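Local coordinates for protein AxyAgu115A (Amphibacillus xylanus NBRC 15112, PDB 6NPS) that is a family GH115 alpha-glucuronidase, a glycoside hydrolase that probably removes glucuronic acid side groups from arabinoglucuronoxylan, at residues D784-D789 with H851-E856; S795-H800 with P960-Y965; G824-A829 with L941-I946; L862-Q867 with R915-K920. The protein carries 3 engineered substitutions. All coordinates share one frame; numbering follows the deposited sequence.

Contact 1 (D784-D789 with H851-E856); sequences DMTFVD and HFVTQE
Asp789 points its CB toward residues 851-856, and CG, anti to the backbone N (chi1 179°), brings the carboxylate across Gln855. Gln855 has CG anti to its carbonyl carbon and an extended chain beyond, so it rises across Asp789 at about a right angle. Gln855 CG rests 3.4 Å from Asp789 O. A water links the two residues, giving a proton to Asp789 OD2 and accepting one from Gln855 N. Asp789 OD1 is bonded to Gly792 N.

The backbones of 786-788 and 851-854 pair as parallel beta strands. Phe787 is gripped on both its backbone polar groups. Phe787 N donates to His851 O at 2.9 Å, and Phe787 O accepts from Val853 N at 2.8 Å, nearly along the C=O axis but bent at the hydrogen (134°). Asp789 N continues the pattern to Val853 O at 3.1 Å. A second water bridges Met785 O and His851 N.

On one face, Thr786 CG2 crosses obliquely to Val853 CG2 at 3.6 Å. On the other, Phe787 and Phe852 meet only through their CB atoms, because their rings swing apart. Phe852 takes the crowded position between N and carbonyl carbon (chi1 67°).

Both side chains touch Ile794 of strand 794-797. Strand 926-934 pairs with 851-854 along its other edge, while a backbone bond from Val788 N to Tyr964 O ties 786-788 to the C-terminal tail.

Contact 2 (S795-H800 with P960-Y965); sequences SIEAEH and PNETYY
Glu962 reaches across to residues 795-800 on an extended chain, with CG anti to the backbone N (chi1 -177°). His800 turns its CG anti to its own carbonyl carbon (chi1 -67°), setting ND1 against the carboxylate. His800 ND1 donates to Glu962 OE2 at a very short 2.4 Å. The bond is nearly straight, lies in the imidazole plane and uses the syn lone pair of OE2. Ring and carboxylate are nearly coplanar, 28° apart. This His-carboxylate hydrogen bond helps tie the loop after strand 940-948 to strand 794-797 and the type I turn from Glu797 to His800.

Glu962 OE2 takes a second bond, from Glu797 N at 3.0 Å, which arrives from above the carboxylate plane. Tyr965 CG takes the crowded position between N and carbonyl carbon, and OH stands over one face of the His800 ring.

Ser795, at the strand end, bonds Pro960 and Thr963. Ser795 N donates to Thr963 OG1 at 2.9 Å, and Thr963 N returns a bond to Ser795 O. Ser795 OG, anti to its backbone N, donates to Pro960 O.

The Glu797 chain bends at chi2. OE1 is hydrogen-bonded to Thr826 OG1; OE2 accepts from a water that accepts from Glu962 N. Two donors on Glu962 OE2 would favour a charged carboxylate, and the short His800 bond is consistent with a protonated, positively charged imidazole.

Contact 3 (G824-A829 with L941-I946); sequences GKTLSA and LEKIVI
A classic beta bulge in strand 940-948 shapes this contact: Glu942 and Lys943 both face Tyr865 of the neighbouring strand. Residues 824-829 form a loop that enters strand 828-833 and curls round the Glu942 side chain. Glu942 has CG anti to its carbonyl carbon (chi1 -64°) and runs extended from there, so its carboxylate ends against Gly824 and Lys825. Lys825 N donates to Glu942 OE1 at 2.9 Å in an almost straight bond, 173° at the hydrogen. The donor comes from above the carboxylate plane.

Gly824 CA sits over one face of the carboxylate, 3.6 Å from Glu942 CD. Its positive phi suits glycine, and a CB would clash there. The Lys825 side chain crosses Glu942 at about a right angle and runs off in another direction, bending at chi3. Its NZ bonds Asn912 O and its charge meets Tyr957 in a cation-pi contact. Lys943 NZ likewise goes to Leu958 O and Pro960 O, so neither lysine pairs with the glutamate carboxylate here.

Nearer the strand, Ala829 CB packs on Glu942 CG at 3.8 Å. Ala829 CA makes a CA-H...O contact with Leu941 O. Thr826 OG1, bonded to Glu797 OE1, also meets a water. That same water gives a proton to Glu942 OE1, leaving this oxygen with two donors: the water at 2.9 Å and Lys825 N.

Contact 4 (L862-Q867 with R915-K920); sequences LEFYLQ and RTTKTK
Strands 862-866 and 915-920 run antiparallel, with axes 4.6 Å apart at the closest and their directions 161° apart. Three hydrogen-bonded pairs, Leu862 with Thr919, Phe864 with Thr917 and Leu866 with Arg915, each make both backbone bonds. The bonds are tightest at the last pair, where Leu866 N to Arg915 O and Arg915 N to Leu866 O are both 2.7 Å.

The face with Leu862, Phe864 and Leu866 is largely apolar. Thr917 and Thr919 keep OG1 anti to the backbone N, and this puts CG2 in the crowded position, turned to the partner strand. Thr917 CG2 then touches Phe864 CB at 3.7 Å and Leu866 CD1 at 3.9 Å. Thr919 CG2 lies beside Leu862 CD2. Strands 879-884 and 926-934 pack on this face through Ile882, Leu930 and Ile932. The guanidinium of Arg915 has Gln867 O over one face, and its NH2 bonds Ser869 O.

On the opposite face, Thr916 reverses the choice: CG2 is anti to the carbonyl carbon and sits over the Tyr865 ring. This is a CH-pi contact, 3.9 Å from methyl to centroid. Glu863 and Lys918 extend side by side, with Glu863 OE2 3.3 Å from Lys918 CE.

Glu863 OE2 and Lys918 NZ stay 4.3 Å apart, beyond a salt bridge. Their attraction is therefore probably a modest one between neighbouring charges, and the contact appears to rest mainly on backbone bonds, threonine methyl packing and the aliphatic parts of Glu863 and Lys918.

All four contacts lie in the C-terminal GH115 domain, whose galactose-binding-like clan suggests a beta-sandwich fold. Contacts 2 and 3 are closest, with centres about 8 Å apart; contacts 1 and 4 are farthest, about 19 Å. Strand 940-948 is shared: it pairs with 794-797 of contact 2, 828-833 of contact 3 and 858-866 of contact 4. Contacts 3 and 4 join through backbone bonds such as Lys943 O to Tyr865 N. Contacts 1 and 2 meet where Met785 CE packs on His800 CB. Along the chain, contact 4 falls within the span of contact 3, and contact 3 within that of contact 2. Contact 1 crosses contacts 2 and 3. The C-terminal tail thus closes on the domain's first strands.

Contact 1 (D784-D789 with H851-E856)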
loop_
_atom_site.group_PDB
_atom_site.type_symbol
_atom_site.label_atom_id
_atom_site.label_comp_id
_atom_site.label_asym_id
_atom_site.label_seq_id
_atom_site.Cartn_x
_atom_site.Cartn_y
_atom_site.Cartn_z
ATOM N N ASP A 784 14.662 35.108 26.989
ATOM C CA ASP A 784 13.408 34.753 26.348
ATOM C C ASP A 784 13.659 34.459 24.874
ATOM O O ASP A 784 14.613 34.963 24.274
ATOM C CB ASP A 784 12.370 35.872 26.508
ATOM C CG ASP A 784 11.563 35.744 27.808
ATOM O OD1 ASP A 784 11.147 36.777 28.381
ATOM O OD2 ASP A 784 11.353 34.603 28.268
ATOM N N MET A 785 12.825 33.579 24.317
ATOM C CA MET A 785 12.872 33.122 22.932
ATOM C C MET A 785 14.060 32.213 22.638
ATOM O O MET A 785 14.326 31.934 21.469
ATOM C CB MET A 785 12.863 34.301 21.942
ATOM C CG MET A 785 11.795 35.351 22.257
ATOM S SD MET A 785 10.124 34.638 22.299
ATOM C CE MET A 785 9.967 34.205 20.582
ATOM N N THR A 786 14.741 31.684 23.655
ATOM C CA THR A 786 15.766 30.675 23.411
ATOM C C THR A 786 15.133 29.296 23.243
ATOM O O THR A 786 14.501 28.781 24.177
ATOM C CB THR A 786 16.760 30.630 24.556
ATOM O OG1 THR A 786 17.315 31.931 24.727
ATOM C CG2 THR A 786 17.862 29.624 24.240
ATOM N N PHE A 787 15.335 28.683 22.077
ATOM C CA PHE A 787 14.861 27.326 21.855
ATOM C C PHE A 787 15.832 26.337 22.488
ATOM O O PHE A 787 17.054 26.511 22.420
ATOM C CB PHE A 787 14.682 27.066 20.355
ATOM C CG PHE A 787 13.451 27.717 19.792
ATOM C CD1 PHE A 787 13.454 29.061 19.449
ATOM C CD2 PHE A 787 12.266 26.996 19.650
ATOM C CE1 PHE A 787 12.319 29.670 18.983
ATOM C CE2 PHE A 787 11.127 27.590 19.181
ATOM C CZ PHE A 787 11.149 28.940 18.837
ATOM N N VAL A 788 15.302 25.319 23.155
ATOM C CA VAL A 788 16.158 24.388 23.901
ATOM C C VAL A 788 15.894 22.987 23.363
ATOM O O VAL A 788 14.760 22.504 23.432
ATOM C CB VAL A 788 15.913 24.443 25.418
ATOM C CG1 VAL A 788 16.826 23.416 26.135
ATOM C CG2 VAL A 788 16.231 25.824 25.995
ATOM N N ASP A 789 16.930 22.343 22.816
ATOM C CA ASP A 789 16.805 20.979 22.304
ATOM C C ASP A 789 16.669 19.990 23.461
ATOM O O ASP A 789 17.653 19.654 24.116
ATOM C CB ASP A 789 18.010 20.612 21.439
ATOM C CG ASP A 789 17.937 19.160 20.886
ATOM O OD1 ASP A 789 17.042 18.370 21.288
ATOM O OD2 ASP A 789 18.778 18.808 20.020
ATOM N N HIS A 851 17.835 32.154 18.732
ATOM C CA HIS A 851 18.733 31.631 19.758
ATOM C C HIS A 851 18.329 30.196 20.041
ATOM O O HIS A 851 17.137 29.913 20.178
ATOM C CB HIS A 851 18.673 32.472 21.053
ATOM C CG HIS A 851 19.282 33.833 20.912
ATOM N ND1 HIS A 851 19.187 34.803 21.888
ATOM C CD2 HIS A 851 19.985 34.389 19.895
ATOM C CE1 HIS A 851 19.817 35.893 21.485
ATOM N NE2 HIS A 851 20.309 35.670 20.278
ATOM N N PHE A 852 19.301 29.288 20.109
ATOM C CA PHE A 852 18.949 27.895 20.366
ATOM C C PHE A 852 20.106 27.182 21.055
ATOM O O PHE A 852 21.275 27.568 20.901
ATOM C CB PHE A 852 18.535 27.153 19.068
ATOM C CG PHE A 852 19.649 26.970 18.072
ATOM C CD1 PHE A 852 20.344 25.770 18.001
ATOM C CD2 PHE A 852 19.992 27.992 17.192
ATOM C CE1 PHE A 852 21.376 25.595 17.066
ATOM C CE2 PHE A 852 21.016 27.831 16.269
ATOM C CZ PHE A 852 21.713 26.632 16.204
ATOM N N VAL A 853 19.766 26.139 21.819
ATOM C CA VAL A 853 20.700 25.445 22.723
ATOM C C VAL A 853 20.806 23.989 22.276
ATOM O O VAL A 853 19.805 23.262 22.257
ATOM C CB VAL A 853 20.242 25.508 24.190
ATOM C CG1 VAL A 853 21.121 24.591 25.102
ATOM C CG2 VAL A 853 20.268 26.969 24.715
ATOM N N THR A 854 22.000 23.566 21.909
ATOM C CA THR A 854 22.192 22.185 21.512
ATOM C C THR A 854 22.674 21.371 22.707
ATOM O O THR A 854 23.231 21.907 23.668
ATOM C CB THR A 854 23.218 22.083 20.391
ATOM O OG1 THR A 854 24.488 22.540 20.889
ATOM C CG2 THR A 854 22.793 22.930 19.214
ATOM N N GLN A 855 22.467 20.054 22.626
ATOM C CA GLN A 855 23.038 19.146 23.623
ATOM C C GLN A 855 24.477 18.735 23.314
ATOM O O GLN A 855 25.233 18.416 24.239
ATOM C CB GLN A 855 22.165 17.897 23.747
ATOM C CG GLN A 855 20.737 18.232 24.055
ATOM C CD GLN A 855 19.860 17.018 24.134
ATOM O OE1 GLN A 855 19.312 16.555 23.126
ATOM N NE2 GLN A 855 19.704 16.490 25.343
ATOM N N GLU A 856 24.877 18.729 22.041
ATOM C CA GLU A 856 26.216 18.326 21.643
ATOM C C GLU A 856 26.700 19.216 20.506
ATOM O O GLU A 856 25.916 19.627 19.652
ATOM C CB GLU A 856 26.249 16.851 21.209
ATOM C CG GLU A 856 26.702 15.882 22.297
ATOM C CD GLU A 856 28.227 15.761 22.413
ATOM O OE1 GLU A 856 28.752 14.641 22.220
ATOM O OE2 GLU A 856 28.903 16.772 22.711
HETATM O O HOH W 1 14.839 32.496 18.943
HETATM O O HOH W 2 21.253 19.012 20.184
#

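Contact 2 (S795-H800 with P960-Y965)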
loop_
_atom_site.group_PDB
_atom_site.type_symbol
_atom_site.label_atom_id
_atom_site.label_comp_id
_atom_site.label_asym_id
_atom_site.label_seq_id
_atom_site.Cartn_x
_atom_site.Cartn_y
_atom_site.Cartn_z
ATOM N N SER A 795 12.288 22.861 16.411
ATOM C CA SER A 795 11.371 23.306 15.378
ATOM C C SER A 795 10.858 24.668 15.822
ATOM O O SER A 795 10.324 24.802 16.933
ATOM C CB SER A 795 10.231 22.309 15.171
ATOM O OG SER A 795 9.210 22.866 14.353
ATOM N N ILE A 796 11.019 25.663 14.946
ATOM C CA ILE A 796 10.861 27.082 15.258
ATOM C C ILE A 796 9.879 27.670 14.259
ATOM O O ILE A 796 10.128 27.608 13.055
ATOM C CB ILE A 796 12.200 27.830 15.148
ATOM C CG1 ILE A 796 13.218 27.287 16.152
ATOM C CG2 ILE A 796 11.984 29.327 15.338
ATOM C CD1 ILE A 796 14.626 27.773 15.894
ATOM N N GLU A 797 8.773 28.241 14.732
ATOM C CA GLU A 797 8.009 29.068 13.804
ATOM C C GLU A 797 8.799 30.352 13.567
ATOM O O GLU A 797 9.383 30.926 14.495
ATOM C CB GLU A 797 6.599 29.357 14.309
ATOM C CG GLU A 797 5.864 28.125 14.818
ATOM C CD GLU A 797 5.007 27.383 13.779
ATOM O OE1 GLU A 797 5.240 27.477 12.550
ATOM O OE2 GLU A 797 4.072 26.681 14.223
ATOM N N ALA A 798 8.876 30.756 12.298
ATOM C CA ALA A 798 9.818 31.789 11.895
ATOM C C ALA A 798 9.550 33.108 12.614
ATOM O O ALA A 798 10.463 33.922 12.788
ATOM C CB ALA A 798 9.750 31.956 10.356
ATOM N N GLU A 799 8.310 33.344 13.024
ATOM C CA GLU A 799 7.983 34.560 13.755
ATOM C C GLU A 799 8.629 34.621 15.147
ATOM O O GLU A 799 8.752 35.715 15.710
ATOM C CB GLU A 799 6.459 34.665 13.823
ATOM C CG GLU A 799 5.883 35.200 15.072
ATOM C CD GLU A 799 4.384 34.989 15.180
ATOM O OE1 GLU A 799 3.696 34.873 14.139
ATOM O OE2 GLU A 799 3.893 34.991 16.332
ATOM N N HIS A 800 9.119 33.500 15.678
ATOM C CA HIS A 800 9.704 33.485 17.037
ATOM C C HIS A 800 11.219 33.713 17.052
ATOM O O HIS A 800 11.977 33.048 17.768
ATOM C CB HIS A 800 9.324 32.184 17.740
ATOM C CG HIS A 800 7.862 32.095 18.014
ATOM N ND1 HIS A 800 7.136 30.933 17.885
ATOM C CD2 HIS A 800 6.972 33.056 18.363
ATOM C CE1 HIS A 800 5.864 31.175 18.145
ATOM N NE2 HIS A 800 5.738 32.456 18.439
ATOM N N PRO A 960 7.401 19.094 11.926
ATOM C CA PRO A 960 7.196 18.868 13.361
ATOM C C PRO A 960 6.635 20.111 14.004
ATOM O O PRO A 960 6.985 21.221 13.620
ATOM C CB PRO A 960 8.607 18.581 13.894
ATOM C CG PRO A 960 9.493 18.510 12.699
ATOM C CD PRO A 960 8.826 19.181 11.576
ATOM N N ASN A 961 5.778 19.930 14.997
ATOM C CA ASN A 961 5.237 21.130 15.613
ATOM C C ASN A 961 6.333 21.834 16.422
ATOM O O ASN A 961 7.371 21.259 16.731
ATOM C CB ASN A 961 4.020 20.793 16.457
ATOM C CG ASN A 961 4.307 19.740 17.471
ATOM O OD1 ASN A 961 4.465 18.569 17.133
ATOM N ND2 ASN A 961 4.385 20.142 18.741
ATOM N N GLU A 962 6.125 23.119 16.705
ATOM C CA GLU A 962 7.159 23.934 17.339
ATOM C C GLU A 962 7.584 23.332 18.682
ATOM O O GLU A 962 6.752 22.880 19.467
ATOM C CB GLU A 962 6.640 25.352 17.532
ATOM C CG GLU A 962 7.654 26.358 18.125
ATOM C CD GLU A 962 7.155 27.807 18.057
ATOM O OE1 GLU A 962 6.028 28.069 18.524
ATOM O OE2 GLU A 962 7.869 28.683 17.506
ATOM N N THR A 963 8.884 23.350 18.957
ATOM C CA THR A 963 9.392 22.800 20.208
ATOM C C THR A 963 9.544 23.910 21.242
ATOM O O THR A 963 9.241 25.076 20.994
ATOM C CB THR A 963 10.711 22.068 19.970
ATOM O OG1 THR A 963 11.616 22.936 19.258
ATOM C CG2 THR A 963 10.477 20.778 19.143
ATOM N N TYR A 964 10.039 23.554 22.416
ATOM C CA TYR A 964 9.987 24.463 23.549
ATOM C C TYR A 964 10.960 25.638 23.393
ATOM O O TYR A 964 12.112 25.460 22.972
ATOM C CB TYR A 964 10.313 23.695 24.833
ATOM C CG TYR A 964 10.468 24.587 26.045
ATOM C CD1 TYR A 964 9.353 25.012 26.763
ATOM C CD2 TYR A 964 11.723 24.975 26.505
ATOM C CE1 TYR A 964 9.485 25.841 27.898
ATOM C CE2 TYR A 964 11.855 25.799 27.616
ATOM C CZ TYR A 964 10.732 26.211 28.313
ATOM O OH TYR A 964 10.869 27.021 29.431
ATOM N N TYR A 965 10.511 26.840 23.790
ATOM C CA TYR A 965 11.408 27.987 23.948
ATOM C C TYR A 965 11.083 28.694 25.248
ATOM O O TYR A 965 9.933 28.704 25.682
ATOM C CB TYR A 965 11.318 29.029 22.756
ATOM C CG TYR A 965 9.933 29.609 22.513
ATOM C CD1 TYR A 965 9.563 30.838 23.046
ATOM C CD2 TYR A 965 8.999 28.928 21.722
ATOM C CE1 TYR A 965 8.284 31.375 22.840
ATOM C CE2 TYR A 965 7.715 29.454 21.485
ATOM C CZ TYR A 965 7.365 30.691 22.056
ATOM O OH TYR A 965 6.096 31.231 21.854
HETATM O O HOH W 3 3.700 24.259 15.772
HETATM O O HOH W 4 3.664 28.045 17.382
#

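Contact 3 (G824-A829 with L941-I946)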
loop_
_atom_site.group_PDB
_atom_site.type_symbol
_atom_site.label_atom_id
_atom_site.label_comp_id
_atom_site.label_asym_id
_atom_site.label_seq_id
_atom_site.Cartn_x
_atom_site.Cartn_y
_atom_site.Cartn_z
ATOM N N GLY A 824 0.816 31.252 5.032
ATOM C CA GLY A 824 1.440 29.946 4.885
ATOM C C GLY A 824 0.641 28.778 5.452
ATOM O O GLY A 824 -0.565 28.857 5.717
ATOM N N LYS A 825 1.357 27.666 5.660
ATOM C CA LYS A 825 0.708 26.424 6.052
ATOM C C LYS A 825 0.428 26.382 7.537
ATOM O O LYS A 825 -0.534 25.725 7.963
ATOM C CB LYS A 825 1.561 25.222 5.650
ATOM C CG LYS A 825 1.611 25.054 4.122
ATOM C CD LYS A 825 2.429 23.834 3.724
ATOM C CE LYS A 825 1.658 22.519 3.854
ATOM N NZ LYS A 825 2.480 21.361 3.272
ATOM N N THR A 826 1.247 27.068 8.332
ATOM C CA THR A 826 1.091 27.004 9.784
ATOM C C THR A 826 0.934 28.418 10.359
ATOM O O THR A 826 0.060 29.170 9.907
ATOM C CB THR A 826 2.250 26.191 10.412
ATOM O OG1 THR A 826 3.524 26.788 10.123
ATOM C CG2 THR A 826 2.264 24.723 9.851
ATOM N N LEU A 827 1.756 28.814 11.328
ATOM C CA LEU A 827 1.449 30.025 12.092
ATOM C C LEU A 827 1.505 31.271 11.207
ATOM O O LEU A 827 0.543 32.032 11.116
ATOM C CB LEU A 827 2.404 30.137 13.286
ATOM C CG LEU A 827 2.179 31.305 14.261
ATOM C CD1 LEU A 827 0.749 31.303 14.867
ATOM C CD2 LEU A 827 3.260 31.297 15.345
ATOM N N SER A 828 2.609 31.485 10.529
ATOM C CA SER A 828 2.806 32.752 9.822
ATOM C C SER A 828 4.111 32.634 9.056
ATOM O O SER A 828 4.701 31.549 8.963
ATOM C CB SER A 828 2.816 33.951 10.787
ATOM O OG SER A 828 3.961 33.905 11.633
ATOM N N ALA A 829 4.581 33.755 8.525
ATOM C CA ALA A 829 5.808 33.725 7.759
ATOM C C ALA A 829 6.477 35.068 7.954
ATOM O O ALA A 829 5.838 36.034 8.359
ATOM C CB ALA A 829 5.551 33.480 6.245
ATOM N N LEU A 941 9.681 32.884 4.810
ATOM C CA LEU A 941 10.125 31.778 5.640
ATOM C C LEU A 941 9.059 31.492 6.683
ATOM O O LEU A 941 8.664 32.399 7.434
ATOM C CB LEU A 941 11.456 32.121 6.311
ATOM C CG LEU A 941 12.022 31.119 7.310
ATOM C CD1 LEU A 941 12.499 29.804 6.667
ATOM C CD2 LEU A 941 13.214 31.792 7.994
ATOM N N GLU A 942 8.625 30.236 6.757
ATOM C CA GLU A 942 7.550 29.822 7.650
ATOM C C GLU A 942 8.047 29.076 8.878
ATOM O O GLU A 942 7.510 29.293 9.963
ATOM C CB GLU A 942 6.533 28.933 6.909
ATOM C CG GLU A 942 5.820 29.729 5.783
ATOM C CD GLU A 942 4.864 28.917 4.879
ATOM O OE1 GLU A 942 4.207 27.950 5.353
ATOM O OE2 GLU A 942 4.754 29.287 3.679
ATOM N N LYS A 943 9.032 28.191 8.732
ATOM C CA LYS A 943 9.451 27.328 9.833
ATOM C C LYS A 943 10.906 26.954 9.599
ATOM O O LYS A 943 11.359 26.855 8.455
ATOM C CB LYS A 943 8.551 26.059 9.931
ATOM C CG LYS A 943 8.867 25.143 11.152
ATOM C CD LYS A 943 8.118 23.803 11.080
ATOM C CE LYS A 943 6.661 23.984 11.310
ATOM N NZ LYS A 943 6.040 22.656 11.459
ATOM N N ILE A 944 11.639 26.774 10.697
ATOM C CA ILE A 944 13.016 26.293 10.681
ATOM C C ILE A 944 13.068 25.040 11.549
ATOM O O ILE A 944 12.579 25.051 12.684
ATOM C CB ILE A 944 13.994 27.342 11.239
ATOM C CG1 ILE A 944 13.782 28.703 10.558
ATOM C CG2 ILE A 944 15.417 26.842 11.137
ATOM C CD1 ILE A 944 14.419 29.875 11.313
ATOM N N VAL A 945 13.717 23.992 11.053
ATOM C CA VAL A 945 13.913 22.768 11.822
ATOM C C VAL A 945 15.404 22.472 11.875
ATOM O O VAL A 945 16.083 22.560 10.849
ATOM C CB VAL A 945 13.138 21.598 11.194
ATOM C CG1 VAL A 945 13.376 20.334 12.004
ATOM C CG2 VAL A 945 11.645 21.949 11.121
ATOM N N ILE A 946 15.914 22.114 13.066
ATOM C CA ILE A 946 17.330 21.830 13.271
ATOM C C ILE A 946 17.461 20.471 13.959
ATOM O O ILE A 946 16.786 20.210 14.962
ATOM C CB ILE A 946 18.013 22.937 14.114
ATOM C CG1 ILE A 946 17.804 24.339 13.483
ATOM C CG2 ILE A 946 19.502 22.634 14.324
ATOM C CD1 ILE A 946 18.168 25.539 14.460
HETATM O O HOH W 5 4.884 26.019 7.461
HETATM O O HOH W 6 5.042 29.502 10.964
#

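Contact 4 (L862-Q867 with R915-K920)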
loop_
_atom_site.group_PDB
_atom_site.type_symbol
_atom_site.label_atom_id
_atom_site.label_comp_id
_atom_site.label_asym_id
_atom_site.label_seq_id
_atom_site.Cartn_x
_atom_site.Cartn_y
_atom_site.Cartn_z
ATOM N N LEU A 862 20.063 22.134 8.990
ATOM C CA LEU A 862 19.214 23.305 9.127
ATOM C C LEU A 862 18.272 23.293 7.932
ATOM O O LEU A 862 18.709 23.417 6.789
ATOM C CB LEU A 862 20.061 24.578 9.182
ATOM C CG LEU A 862 19.364 25.931 9.133
ATOM C CD1 LEU A 862 18.682 26.212 10.443
ATOM C CD2 LEU A 862 20.398 27.031 8.838
ATOM N N GLU A 863 16.991 23.107 8.199
ATOM C CA GLU A 863 15.989 22.958 7.168
ATOM C C GLU A 863 15.022 24.133 7.234
ATOM O O GLU A 863 14.498 24.455 8.305
ATOM C CB GLU A 863 15.250 21.637 7.346
ATOM C CG GLU A 863 14.101 21.427 6.363
ATOM C CD GLU A 863 13.466 20.047 6.492
ATOM O OE1 GLU A 863 13.381 19.522 7.630
ATOM O OE2 GLU A 863 13.074 19.477 5.448
ATOM N N PHE A 864 14.810 24.779 6.104
ATOM C CA PHE A 864 13.844 25.858 5.997
ATOM C C PHE A 864 12.578 25.323 5.357
ATOM O O PHE A 864 12.631 24.570 4.379
ATOM C CB PHE A 864 14.377 27.000 5.133
ATOM C CG PHE A 864 15.496 27.752 5.728
ATOM C CD1 PHE A 864 15.786 27.668 7.081
ATOM C CD2 PHE A 864 16.264 28.599 4.927
ATOM C CE1 PHE A 864 16.844 28.382 7.620
ATOM C CE2 PHE A 864 17.316 29.331 5.465
ATOM C CZ PHE A 864 17.609 29.215 6.808
ATOM N N TYR A 865 11.448 25.769 5.863
ATOM C CA TYR A 865 10.168 25.605 5.188
ATOM C C TYR A 865 9.810 26.965 4.588
ATOM O O TYR A 865 9.664 27.943 5.323
ATOM C CB TYR A 865 9.090 25.149 6.171
ATOM C CG TYR A 865 9.210 23.689 6.596
ATOM C CD1 TYR A 865 10.314 23.238 7.320
ATOM C CD2 TYR A 865 8.204 22.772 6.286
ATOM C CE1 TYR A 865 10.414 21.890 7.737
ATOM C CE2 TYR A 865 8.292 21.449 6.681
ATOM C CZ TYR A 865 9.394 21.014 7.415
ATOM O OH TYR A 865 9.486 19.693 7.792
ATOM N N LEU A 866 9.679 27.025 3.264
ATOM C CA LEU A 866 9.486 28.288 2.551
ATOM C C LEU A 866 8.231 28.256 1.697
ATOM O O LEU A 866 7.874 27.222 1.124
ATOM C CB LEU A 866 10.670 28.608 1.623
ATOM C CG LEU A 866 12.053 28.581 2.239
ATOM C CD1 LEU A 866 13.103 28.578 1.148
ATOM C CD2 LEU A 866 12.220 29.803 3.165
ATOM N N GLN A 867 7.596 29.410 1.558
ATOM C CA GLN A 867 6.584 29.532 0.527
ATOM C C GLN A 867 7.216 29.215 -0.828
ATOM O O GLN A 867 8.360 29.623 -1.081
ATOM C CB GLN A 867 5.980 30.937 0.527
ATOM C CG GLN A 867 4.517 30.920 0.165
ATOM C CD GLN A 867 4.281 31.031 -1.328
ATOM O OE1 GLN A 867 3.323 30.469 -1.854
ATOM N NE2 GLN A 867 5.148 31.776 -2.017
ATOM N N ARG A 915 8.046 24.750 -0.012
ATOM C CA ARG A 915 9.352 24.292 -0.434
ATOM C C ARG A 915 10.193 24.064 0.812
ATOM O O ARG A 915 10.182 24.891 1.732
ATOM C CB ARG A 915 10.013 25.329 -1.337
ATOM C CG ARG A 915 11.387 24.901 -1.765
ATOM C CD ARG A 915 11.740 25.489 -3.117
ATOM N NE ARG A 915 11.694 26.933 -3.053
ATOM C CZ ARG A 915 10.925 27.707 -3.806
ATOM N NH1 ARG A 915 10.119 27.182 -4.727
ATOM N NH2 ARG A 915 10.992 29.024 -3.629
ATOM N N THR A 916 10.927 22.967 0.851
ATOM C CA THR A 916 11.910 22.779 1.908
ATOM C C THR A 916 13.306 22.753 1.296
ATOM O O THR A 916 13.491 22.315 0.159
ATOM C CB THR A 916 11.651 21.495 2.724
ATOM O OG1 THR A 916 11.746 20.350 1.872
ATOM C CG2 THR A 916 10.285 21.525 3.353
ATOM N N THR A 917 14.267 23.291 2.025
ATOM C CA THR A 917 15.666 23.277 1.628
ATOM C C THR A 917 16.491 22.981 2.877
ATOM O O THR A 917 16.097 23.345 3.992
ATOM C CB THR A 917 16.056 24.623 0.967
ATOM O OG1 THR A 917 17.456 24.648 0.641
ATOM C CG2 THR A 917 15.750 25.773 1.911
ATOM N N LYS A 918 17.620 22.290 2.695
ATOM C CA LYS A 918 18.475 21.850 3.797
ATOM C C LYS A 918 19.921 22.252 3.547
ATOM O O LYS A 918 20.412 22.178 2.414
ATOM C CB LYS A 918 18.443 20.322 4.003
ATOM C CG LYS A 918 17.162 19.806 4.565
ATOM C CD LYS A 918 17.211 18.302 4.780
ATOM C CE LYS A 918 15.801 17.711 4.797
ATOM N NZ LYS A 918 15.803 16.224 4.869
ATOM N N THR A 919 20.603 22.643 4.620
ATOM C CA THR A 919 22.010 23.006 4.606
ATOM C C THR A 919 22.632 22.494 5.903
ATOM O O THR A 919 21.951 22.382 6.917
ATOM C CB THR A 919 22.178 24.542 4.451
ATOM O OG1 THR A 919 23.556 24.875 4.296
ATOM C CG2 THR A 919 21.634 25.270 5.659
ATOM N N LYS A 920 23.914 22.147 5.865
ATOM C CA LYS A 920 24.596 21.710 7.076
ATOM C C LYS A 920 25.281 22.895 7.755
ATOM O O LYS A 920 25.837 23.769 7.091
ATOM C CB LYS A 920 25.617 20.608 6.767
ATOM C CG LYS A 920 24.996 19.298 6.287
ATOM C CD LYS A 920 26.044 18.185 6.258
ATOM C CE LYS A 920 25.784 17.160 5.149
ATOM N NZ LYS A 920 24.509 16.403 5.340
#